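Local coordinates for encapsidation protein (PDB 7JQP), which probably acts as the ATPase motor subunit that drives packaging of the viral genome in Lactococcus phage asccphi28, using an ASCE-type fold, at residues I259-Y267 / Q344-F355; R56-K66 / Y122-G130. One frame throughout, in Å; residues are numbered along the deposited sequence.

Interaction 1: I259-Y267 / Q344-F355; sequences IRTPYFKHY and QNMVYHESPETF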
loop_
_atom_site.group_PDB
_atom_site.type_symbol
_atom_site.label_atom_id
_atom_site.label_comp_id
_atom_site.label_asym_id
_atom_site.label_seq_id
_atom_site.Cartn_x
_atom_site.Cartn_y
_atom_site.Cartn_z
ATOM N N ILE A 259 12.608 11.008 32.492
ATOM C CA ILE A 259 12.179 9.681 32.915
ATOM C C ILE A 259 10.704 9.663 33.312
ATOM O O ILE A 259 10.213 8.644 33.810
ATOM C CB ILE A 259 13.052 9.133 34.057
ATOM C CG1 ILE A 259 12.868 9.938 35.346
ATOM C CG2 ILE A 259 14.528 9.134 33.656
ATOM C CD1 ILE A 259 13.598 9.342 36.544
ATOM N N ARG A 260 9.987 10.769 33.108
ATOM C CA ARG A 260 8.539 10.814 33.321
ATOM C C ARG A 260 8.175 10.349 34.730
ATOM O O ARG A 260 7.350 9.455 34.929
ATOM C CB ARG A 260 7.808 9.997 32.253
ATOM C CG ARG A 260 7.817 10.631 30.862
ATOM C CD ARG A 260 6.626 11.582 30.677
ATOM N NE ARG A 260 5.360 10.845 30.713
ATOM C CZ ARG A 260 4.153 11.400 30.810
ATOM N NH1 ARG A 260 4.016 12.716 30.890
ATOM N NH2 ARG A 260 3.076 10.625 30.828
ATOM N N THR A 261 8.804 10.974 35.718
ATOM C CA THR A 261 8.526 10.647 37.109
ATOM C C THR A 261 7.083 11.014 37.441
ATOM O O THR A 261 6.614 12.091 37.047
ATOM C CB THR A 261 9.482 11.419 38.025
ATOM O OG1 THR A 261 10.818 11.357 37.505
ATOM C CG2 THR A 261 9.473 10.847 39.432
ATOM N N PRO A 262 6.342 10.166 38.157
ATOM C CA PRO A 262 4.961 10.510 38.500
ATOM C C PRO A 262 4.867 11.342 39.774
ATOM O O PRO A 262 5.772 11.352 40.608
ATOM C CB PRO A 262 4.287 9.140 38.717
ATOM C CG PRO A 262 5.281 8.104 38.270
ATOM C CD PRO A 262 6.630 8.744 38.434
ATOM N N TYR A 263 3.745 12.058 39.901
ATOM C CA TYR A 263 3.466 12.817 41.119
ATOM C C TYR A 263 2.840 11.886 42.157
ATOM O O TYR A 263 2.000 11.045 41.826
ATOM C CB TYR A 263 2.541 14.024 40.867
ATOM C CG TYR A 263 3.117 15.067 39.924
ATOM C CD1 TYR A 263 4.274 15.759 40.253
ATOM C CD2 TYR A 263 2.459 15.420 38.751
ATOM C CE1 TYR A 263 4.807 16.712 39.404
ATOM C CE2 TYR A 263 2.975 16.389 37.904
ATOM C CZ TYR A 263 4.148 17.033 38.239
ATOM O OH TYR A 263 4.668 17.996 37.404
ATOM N N PHE A 264 3.234 12.047 43.422
ATOM C CA PHE A 264 2.789 11.158 44.491
ATOM C C PHE A 264 2.217 11.955 45.657
ATOM O O PHE A 264 2.851 12.900 46.137
ATOM C CB PHE A 264 3.955 10.282 44.980
ATOM C CG PHE A 264 4.552 9.400 43.912
ATOM C CD1 PHE A 264 3.959 8.196 43.574
ATOM C CD2 PHE A 264 5.715 9.774 43.260
ATOM C CE1 PHE A 264 4.510 7.387 42.599
ATOM C CE2 PHE A 264 6.273 8.968 42.285
ATOM C CZ PHE A 264 5.668 7.774 41.954
ATOM N N LYS A 265 1.026 11.569 46.115
ATOM C CA LYS A 265 0.388 12.201 47.267
ATOM C C LYS A 265 -0.658 11.236 47.822
ATOM O O LYS A 265 -1.134 10.341 47.117
ATOM C CB LYS A 265 -0.279 13.531 46.881
ATOM C CG LYS A 265 -0.790 14.380 48.046
ATOM C CD LYS A 265 0.306 15.196 48.708
ATOM C CE LYS A 265 0.576 16.481 47.915
ATOM N NZ LYS A 265 1.713 17.263 48.477
ATOM N N HIS A 266 -0.996 11.415 49.101
ATOM C CA HIS A 266 -1.970 10.575 49.785
ATOM C C HIS A 266 -3.198 11.380 50.197
ATOM O O HIS A 266 -3.078 12.489 50.727
ATOM C CB HIS A 266 -1.371 9.919 51.031
ATOM C CG HIS A 266 -2.357 9.111 51.812
ATOM N ND1 HIS A 266 -3.007 9.601 52.923
ATOM C CD2 HIS A 266 -2.824 7.854 51.626
ATOM C CE1 HIS A 266 -3.825 8.677 53.394
ATOM N NE2 HIS A 266 -3.729 7.607 52.628
ATOM N N TYR A 267 -4.382 10.802 49.973
ATOM C CA TYR A 267 -5.661 11.418 50.317
ATOM C C TYR A 267 -6.437 10.470 51.223
ATOM O O TYR A 267 -6.661 9.306 50.867
ATOM C CB TYR A 267 -6.459 11.742 49.049
ATOM C CG TYR A 267 -7.742 12.515 49.268
ATOM C CD1 TYR A 267 -7.773 13.647 50.070
ATOM C CD2 TYR A 267 -8.918 12.122 48.646
ATOM C CE1 TYR A 267 -8.945 14.354 50.260
ATOM C CE2 TYR A 267 -10.087 12.828 48.817
ATOM C CZ TYR A 267 -10.101 13.937 49.635
ATOM O OH TYR A 267 -11.271 14.640 49.814
ATOM N N GLN A 344 -1.282 10.994 31.202
ATOM C CA GLN A 344 -0.617 12.234 31.565
ATOM C C GLN A 344 -0.379 12.264 33.068
ATOM O O GLN A 344 -1.104 11.635 33.841
ATOM C CB GLN A 344 -1.467 13.435 31.162
ATOM C CG GLN A 344 -2.151 13.309 29.826
ATOM C CD GLN A 344 -2.580 14.650 29.272
ATOM O OE1 GLN A 344 -1.859 15.644 29.374
ATOM N NE2 GLN A 344 -3.796 14.699 28.746
ATOM N N ASN A 345 0.661 12.984 33.486
ATOM C CA ASN A 345 0.983 13.088 34.909
ATOM C C ASN A 345 0.048 14.098 35.582
ATOM O O ASN A 345 0.465 15.133 36.104
ATOM C CB ASN A 345 2.441 13.477 35.113
ATOM C CG ASN A 345 2.966 13.065 36.478
ATOM O OD1 ASN A 345 2.234 12.503 37.296
ATOM N ND2 ASN A 345 4.228 13.379 36.745
HETATM N N MSE A 346 -1.243 13.771 35.557
HETATM C CA MSE A 346 -2.272 14.659 36.084
HETATM C C MSE A 346 -2.950 14.117 37.346
HETATM O O MSE A 346 -3.858 14.748 37.890
HETATM C CB MSE A 346 -3.347 14.915 35.015
HETATM C CG MSE A 346 -2.930 15.799 33.842
HETATM SE SE MSE A 346 -4.446 16.020 32.615
HETATM C CE MSE A 346 -3.783 17.424 31.433
ATOM N N VAL A 347 -2.508 12.951 37.813
ATOM C CA VAL A 347 -3.102 12.308 38.978
ATOM C C VAL A 347 -2.016 12.037 40.012
ATOM O O VAL A 347 -0.829 11.930 39.693
ATOM C CB VAL A 347 -3.834 10.997 38.607
ATOM C CG1 VAL A 347 -4.846 11.239 37.497
ATOM C CG2 VAL A 347 -2.835 9.916 38.198
ATOM N N TYR A 348 -2.445 11.926 41.270
ATOM C CA TYR A 348 -1.555 11.623 42.383
ATOM C C TYR A 348 -1.590 10.126 42.667
ATOM O O TYR A 348 -2.671 9.540 42.794
ATOM C CB TYR A 348 -1.950 12.386 43.652
ATOM C CG TYR A 348 -1.620 13.862 43.663
ATOM C CD1 TYR A 348 -0.311 14.296 43.820
ATOM C CD2 TYR A 348 -2.619 14.820 43.552
ATOM C CE1 TYR A 348 -0.001 15.639 43.844
ATOM C CE2 TYR A 348 -2.318 16.169 43.574
ATOM C CZ TYR A 348 -1.007 16.573 43.727
ATOM O OH TYR A 348 -0.691 17.912 43.745
ATOM N N HIS A 349 -0.412 9.517 42.784
ATOM C CA HIS A 349 -0.275 8.101 43.096
ATOM C C HIS A 349 0.270 7.947 44.510
ATOM O O HIS A 349 1.152 8.700 44.930
ATOM C CB HIS A 349 0.644 7.400 42.092
ATOM C CG HIS A 349 0.015 7.191 40.750
ATOM N ND1 HIS A 349 -0.836 6.139 40.487
ATOM C CD2 HIS A 349 0.117 7.890 39.595
ATOM C CE1 HIS A 349 -1.240 6.206 39.231
ATOM N NE2 HIS A 349 -0.675 7.258 38.668
ATOM N N GLU A 350 -0.270 6.979 45.252
ATOM C CA GLU A 350 0.126 6.823 46.649
ATOM C C GLU A 350 1.626 6.577 46.780
ATOM O O GLU A 350 2.287 7.177 47.637
ATOM C CB GLU A 350 -0.669 5.689 47.297
ATOM C CG GLU A 350 -2.068 6.099 47.741
ATOM C CD GLU A 350 -2.772 5.016 48.534
ATOM O OE1 GLU A 350 -2.365 3.839 48.435
ATOM O OE2 GLU A 350 -3.731 5.346 49.264
ATOM N N SER A 351 2.183 5.704 45.947
ATOM C CA SER A 351 3.607 5.398 45.998
ATOM C C SER A 351 4.009 4.782 44.667
ATOM O O SER A 351 3.147 4.408 43.859
ATOM C CB SER A 351 3.938 4.446 47.160
ATOM O OG SER A 351 3.091 3.310 47.148
ATOM N N PRO A 352 5.313 4.664 44.405
ATOM C CA PRO A 352 5.738 3.994 43.165
ATOM C C PRO A 352 5.225 2.574 43.059
ATOM O O PRO A 352 4.940 2.108 41.948
ATOM C CB PRO A 352 7.270 4.048 43.250
ATOM C CG PRO A 352 7.541 5.259 44.101
ATOM C CD PRO A 352 6.466 5.180 45.165
ATOM N N GLU A 353 5.102 1.864 44.182
ATOM C CA GLU A 353 4.546 0.517 44.138
ATOM C C GLU A 353 3.115 0.545 43.615
ATOM O O GLU A 353 2.750 -0.241 42.735
ATOM C CB GLU A 353 4.603 -0.128 45.523
ATOM C CG GLU A 353 4.094 -1.564 45.548
ATOM C CD GLU A 353 4.385 -2.274 46.858
ATOM O OE1 GLU A 353 4.162 -1.672 47.930
ATOM O OE2 GLU A 353 4.849 -3.433 46.814
ATOM N N THR A 354 2.294 1.466 44.131
ATOM C CA THR A 354 0.920 1.575 43.652
ATOM C C THR A 354 0.878 2.006 42.193
ATOM O O THR A 354 0.035 1.531 41.423
ATOM C CB THR A 354 0.130 2.561 44.514
ATOM O OG1 THR A 354 0.932 3.717 44.786
ATOM C CG2 THR A 354 -0.287 1.918 45.822
ATOM N N PHE A 355 1.775 2.915 41.800
ATOM C CA PHE A 355 1.828 3.363 40.412
ATOM C C PHE A 355 2.062 2.192 39.467
ATOM O O PHE A 355 1.474 2.132 38.381
ATOM C CB PHE A 355 2.913 4.438 40.259
ATOM C CG PHE A 355 3.303 4.715 38.834
ATOM C CD1 PHE A 355 2.418 5.318 37.960
ATOM C CD2 PHE A 355 4.573 4.394 38.380
ATOM C CE1 PHE A 355 2.781 5.565 36.647
ATOM C CE2 PHE A 355 4.943 4.646 37.074
ATOM C CZ PHE A 355 4.046 5.233 36.207
#
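Tyr263 and His349 join two extended backbones running in the same direction: Phe264 lies alongside His349 at a CA-CA distance of 4.5 Å, and His349 N donates to Tyr263 O at 3.0 Å, while the return bond from Lys265 N to His349 O is weak. Four residues before His349, at the centre of an inverse gamma turn, Asn345 reaches across with its amide. Its CG stands anti to the backbone N (chi1 -157°), which carries OD1 to Tyr263 N at 3.0 Å; that N-H lies in the carbonyl plane, on a lone pair, and the bond is fairly straight. The same amide is laid over the Tyr263 ring, their planes 19° apart, with ND2 3.3 Å above the ring plane and shifted toward its rim; the hydrogen bond and the ring beneath probably hold the amide in this orientation. Deeper in, Pro262 and Phe355 cross at about a right angle, Pro262 CG sitting 3.6 Å from the Phe355 ring centroid almost on the ring normal. Phe355 in turn brings CD1 over the face of the His349 ring, and Phe194, from elsewhere in the chain, meets the Phe355 ring. Phe264 takes Pro352 CD over one face, 4.3 Å from its centroid, and turns an edge to the next aromatic, Phe264 CE1 lying 4.1 Å from Phe355 CB. Toward the far end, His266 presents CD2 at the ring edge to Glu350 OE2, 3.6 Å away. Backbone bonds from Tyr348 to Tyr295 and Tyr297 anchor this segment to strand 293-300. The arrangement is a linker lying parallel to the short edge strand 348-349 of the six-stranded sheet, packed at the same time against the start of helix 352-365, whose N-cap position is occupied by Ser351.

Interaction 2: R56-K66 / Y122-G130; sequences RLGVEIDELEK and YFIALSRAG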
loop_
_atom_site.group_PDB
_atom_site.type_symbol
_atom_site.label_atom_id
_atom_site.label_comp_id
_atom_site.label_asym_id
_atom_site.label_seq_id
_atom_site.Cartn_x
_atom_site.Cartn_y
_atom_site.Cartn_z
ATOM N N ARG A 56 8.469 -4.062 17.756
ATOM C CA ARG A 56 7.084 -3.786 18.121
ATOM C C ARG A 56 6.167 -3.795 16.903
ATOM O O ARG A 56 5.064 -4.350 16.957
ATOM C CB ARG A 56 6.973 -2.448 18.851
ATOM C CG ARG A 56 5.572 -2.188 19.383
ATOM C CD ARG A 56 5.515 -1.004 20.329
ATOM N NE ARG A 56 5.926 -1.357 21.683
ATOM C CZ ARG A 56 7.133 -1.131 22.191
ATOM N NH1 ARG A 56 8.074 -0.540 21.464
ATOM N NH2 ARG A 56 7.397 -1.493 23.437
ATOM N N LEU A 57 6.594 -3.185 15.800
ATOM C CA LEU A 57 5.734 -2.991 14.644
ATOM C C LEU A 57 6.318 -3.658 13.407
ATOM O O LEU A 57 7.536 -3.817 13.279
ATOM C CB LEU A 57 5.522 -1.498 14.363
ATOM C CG LEU A 57 4.798 -0.711 15.454
ATOM C CD1 LEU A 57 4.795 0.771 15.122
ATOM C CD2 LEU A 57 3.380 -1.229 15.633
ATOM N N GLY A 58 5.425 -4.041 12.492
ATOM C CA GLY A 58 5.869 -4.693 11.272
ATOM C C GLY A 58 6.779 -3.816 10.436
ATOM O O GLY A 58 7.755 -4.296 9.854
ATOM N N VAL A 59 6.479 -2.517 10.370
ATOM C CA VAL A 59 7.300 -1.609 9.575
ATOM C C VAL A 59 8.742 -1.630 10.063
ATOM O O VAL A 59 9.686 -1.525 9.268
ATOM C CB VAL A 59 6.716 -0.185 9.615
ATOM C CG1 VAL A 59 5.292 -0.176 9.079
ATOM C CG2 VAL A 59 6.765 0.371 11.033
ATOM N N GLU A 60 8.941 -1.776 11.375
ATOM C CA GLU A 60 10.297 -1.827 11.913
ATOM C C GLU A 60 11.094 -2.974 11.306
ATOM O O GLU A 60 12.305 -2.847 11.085
ATOM C CB GLU A 60 10.250 -1.957 13.435
ATOM C CG GLU A 60 9.338 -0.933 14.095
ATOM C CD GLU A 60 9.717 -0.637 15.531
ATOM O OE1 GLU A 60 10.870 -0.221 15.774
ATOM O OE2 GLU A 60 8.853 -0.807 16.417
ATOM N N ILE A 61 10.432 -4.089 11.006
ATOM C CA ILE A 61 11.106 -5.230 10.395
ATOM C C ILE A 61 11.087 -5.143 8.877
ATOM O O ILE A 61 12.078 -5.473 8.222
ATOM C CB ILE A 61 10.464 -6.542 10.898
ATOM C CG1 ILE A 61 10.886 -6.752 12.356
ATOM C CG2 ILE A 61 10.853 -7.720 10.021
ATOM C CD1 ILE A 61 10.397 -8.019 12.960
ATOM N N ASP A 62 9.968 -4.716 8.294
ATOM C CA ASP A 62 9.899 -4.616 6.841
ATOM C C ASP A 62 10.960 -3.660 6.313
ATOM O O ASP A 62 11.587 -3.925 5.279
ATOM C CB ASP A 62 8.500 -4.175 6.414
ATOM C CG ASP A 62 7.464 -5.273 6.593
ATOM O OD1 ASP A 62 7.854 -6.435 6.839
ATOM O OD2 ASP A 62 6.257 -4.976 6.484
ATOM N N GLU A 63 11.186 -2.551 7.016
ATOM C CA GLU A 63 12.231 -1.608 6.647
ATOM C C GLU A 63 13.618 -2.056 7.090
ATOM O O GLU A 63 14.609 -1.488 6.623
ATOM C CB GLU A 63 11.927 -0.229 7.243
ATOM C CG GLU A 63 10.791 0.517 6.559
ATOM C CD GLU A 63 10.440 1.815 7.265
ATOM O OE1 GLU A 63 11.135 2.172 8.241
ATOM O OE2 GLU A 63 9.466 2.477 6.848
ATOM N N LEU A 64 13.712 -3.056 7.962
ATOM C CA LEU A 64 15.009 -3.518 8.440
ATOM C C LEU A 64 15.777 -4.220 7.328
ATOM O O LEU A 64 15.196 -4.926 6.498
ATOM C CB LEU A 64 14.821 -4.462 9.626
ATOM C CG LEU A 64 16.086 -5.088 10.211
ATOM C CD1 LEU A 64 16.960 -4.034 10.868
ATOM C CD2 LEU A 64 15.724 -6.186 11.201
ATOM N N GLU A 65 17.098 -4.012 7.313
ATOM C CA GLU A 65 17.982 -4.651 6.337
ATOM C C GLU A 65 18.544 -5.922 6.960
ATOM O O GLU A 65 19.545 -5.900 7.674
ATOM C CB GLU A 65 19.109 -3.712 5.929
ATOM C CG GLU A 65 18.660 -2.510 5.125
ATOM C CD GLU A 65 18.297 -2.847 3.697
ATOM O OE1 GLU A 65 18.948 -3.724 3.091
ATOM O OE2 GLU A 65 17.343 -2.227 3.179
ATOM N N LYS A 66 17.890 -7.062 6.694
ATOM C CA LYS A 66 18.341 -8.314 7.297
ATOM C C LYS A 66 19.743 -8.687 6.828
ATOM O O LYS A 66 20.504 -9.312 7.579
ATOM C CB LYS A 66 17.359 -9.457 7.020
ATOM C CG LYS A 66 15.913 -9.012 6.877
ATOM C CD LYS A 66 15.463 -8.324 8.159
ATOM C CE LYS A 66 13.957 -8.334 8.337
ATOM N NZ LYS A 66 13.207 -7.945 7.114
ATOM N N TYR A 122 15.286 -15.302 13.401
ATOM C CA TYR A 122 13.904 -15.092 13.003
ATOM C C TYR A 122 13.539 -13.644 13.299
ATOM O O TYR A 122 13.877 -13.118 14.366
ATOM C CB TYR A 122 12.911 -15.986 13.763
ATOM C CG TYR A 122 13.010 -17.480 13.562
ATOM C CD1 TYR A 122 13.939 -18.234 14.260
ATOM C CD2 TYR A 122 12.124 -18.146 12.721
ATOM C CE1 TYR A 122 14.013 -19.605 14.097
ATOM C CE2 TYR A 122 12.188 -19.514 12.553
ATOM C CZ TYR A 122 13.133 -20.240 13.244
ATOM O OH TYR A 122 13.198 -21.605 13.079
ATOM N N PHE A 123 12.850 -12.999 12.367
ATOM C CA PHE A 123 12.350 -11.644 12.554
ATOM C C PHE A 123 10.842 -11.701 12.757
ATOM O O PHE A 123 10.119 -12.263 11.929
ATOM C CB PHE A 123 12.725 -10.767 11.358
ATOM C CG PHE A 123 14.213 -10.563 11.213
ATOM C CD1 PHE A 123 14.862 -9.559 11.911
ATOM C CD2 PHE A 123 14.963 -11.392 10.393
ATOM C CE1 PHE A 123 16.227 -9.377 11.785
ATOM C CE2 PHE A 123 16.328 -11.214 10.265
ATOM C CZ PHE A 123 16.962 -10.206 10.964
ATOM N N ILE A 124 10.383 -11.135 13.874
ATOM C CA ILE A 124 8.984 -11.168 14.277
ATOM C C ILE A 124 8.559 -9.788 14.748
ATOM O O ILE A 124 9.342 -9.040 15.338
ATOM C CB ILE A 124 8.735 -12.173 15.423
ATOM C CG1 ILE A 124 9.320 -13.536 15.104
ATOM C CG2 ILE A 124 7.252 -12.240 15.783
ATOM C CD1 ILE A 124 9.302 -14.432 16.301
ATOM N N ALA A 125 7.283 -9.486 14.545
ATOM C CA ALA A 125 6.695 -8.225 14.966
ATOM C C ALA A 125 5.632 -8.505 16.016
ATOM O O ALA A 125 4.771 -9.369 15.822
ATOM C CB ALA A 125 6.089 -7.481 13.774
ATOM N N LEU A 126 5.709 -7.785 17.134
ATOM C CA LEU A 126 4.756 -7.999 18.216
ATOM C C LEU A 126 3.330 -7.757 17.746
ATOM O O LEU A 126 2.397 -8.396 18.244
ATOM C CB LEU A 126 5.112 -7.086 19.385
ATOM C CG LEU A 126 4.681 -7.495 20.790
ATOM C CD1 LEU A 126 4.984 -8.945 21.099
ATOM C CD2 LEU A 126 5.379 -6.571 21.793
ATOM N N SER A 127 3.142 -6.855 16.779
ATOM C CA SER A 127 1.809 -6.628 16.230
ATOM C C SER A 127 1.253 -7.898 15.599
ATOM O O SER A 127 0.053 -8.176 15.700
ATOM C CB SER A 127 1.854 -5.504 15.197
ATOM O OG SER A 127 3.001 -4.695 15.382
ATOM N N ARG A 128 2.109 -8.674 14.941
ATOM C CA ARG A 128 1.706 -9.907 14.282
ATOM C C ARG A 128 1.914 -11.131 15.164
ATOM O O ARG A 128 1.683 -12.256 14.710
ATOM C CB ARG A 128 2.502 -10.072 12.979
ATOM C CG ARG A 128 2.631 -8.784 12.168
ATOM C CD ARG A 128 3.673 -8.900 11.055
ATOM N NE ARG A 128 3.720 -7.692 10.231
ATOM C CZ ARG A 128 4.695 -7.400 9.373
ATOM N NH1 ARG A 128 5.721 -8.226 9.219
ATOM N NH2 ARG A 128 4.644 -6.277 8.668
ATOM N N ALA A 129 2.335 -10.930 16.416
ATOM C CA ALA A 129 2.637 -12.049 17.302
ATOM C C ALA A 129 1.393 -12.857 17.659
ATOM O O ALA A 129 1.470 -14.080 17.824
ATOM C CB ALA A 129 3.314 -11.529 18.574
ATOM N N GLY A 130 0.249 -12.190 17.815
ATOM C CA GLY A 130 -0.945 -12.889 18.273
ATOM C C GLY A 130 -1.353 -14.052 17.390
ATOM O O GLY A 130 -1.716 -15.122 17.888
#
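Lys66 lies over one face of the Phe123 ring, its CD 3.6 Å from the centroid and close to the ring normal, while Leu64 CD2 approaches the ring obliquely and Phe69 meets it edge-to-face. The Arg128 guanidinium carries Gly58 CA over one face, 3.3 Å above its plane, and Asp62 at its edge. This is strand-helix packing within the P-loop-type ATPase core: helix 58-62 runs roughly antiparallel to the neighbouring strand 118-125, with 151° between their N-to-C directions and 7.7 Å between the short axes at closest approach. Ile61 points from the helix toward the strand, its CG2 3.8 Å from Phe123 CB, and Ala125 CB rests on the backbone of Gly58. Lys66, bent at chi2 and chi4, hydrogen-bonds through NZ to Ile61 O from above the carbonyl plane; Leu64 N reaches that oxygen from the opposite face. Arg128 forms a salt bridge with Asp62, NH2 to OD2 at 3.0 Å, OD2 lying in the guanidinium plane but met from above its own carboxylate plane. Just before the helix, Arg56 O accepts two hydrogen bonds from Ser127, from N at 3.2 Å and from OG, on a lone pair, at 2.6 Å.

Overall arrangement
Followed from the N terminus, the chain meets interaction 2 first. It closes a loop of 55 residues that holds helix 72-79 and the antiparallel strands from 83-89 to 112-115, and it ties the segment following strand 50-55 to strand 118-125 and the turn after it. The chain then completes the large mixed sheet before passing through helices 237-244 and 246-252. Interaction 1 closes the second loop, of 76 residues, tying the linker between helix 246-252 and strand 273-277 to strand 348-349 and the start of helix 352-365. The two loops follow in series, neither nesting nor crossing; the contacts lie on opposite sides of the chain's centre, their own centres about 34 Å apart.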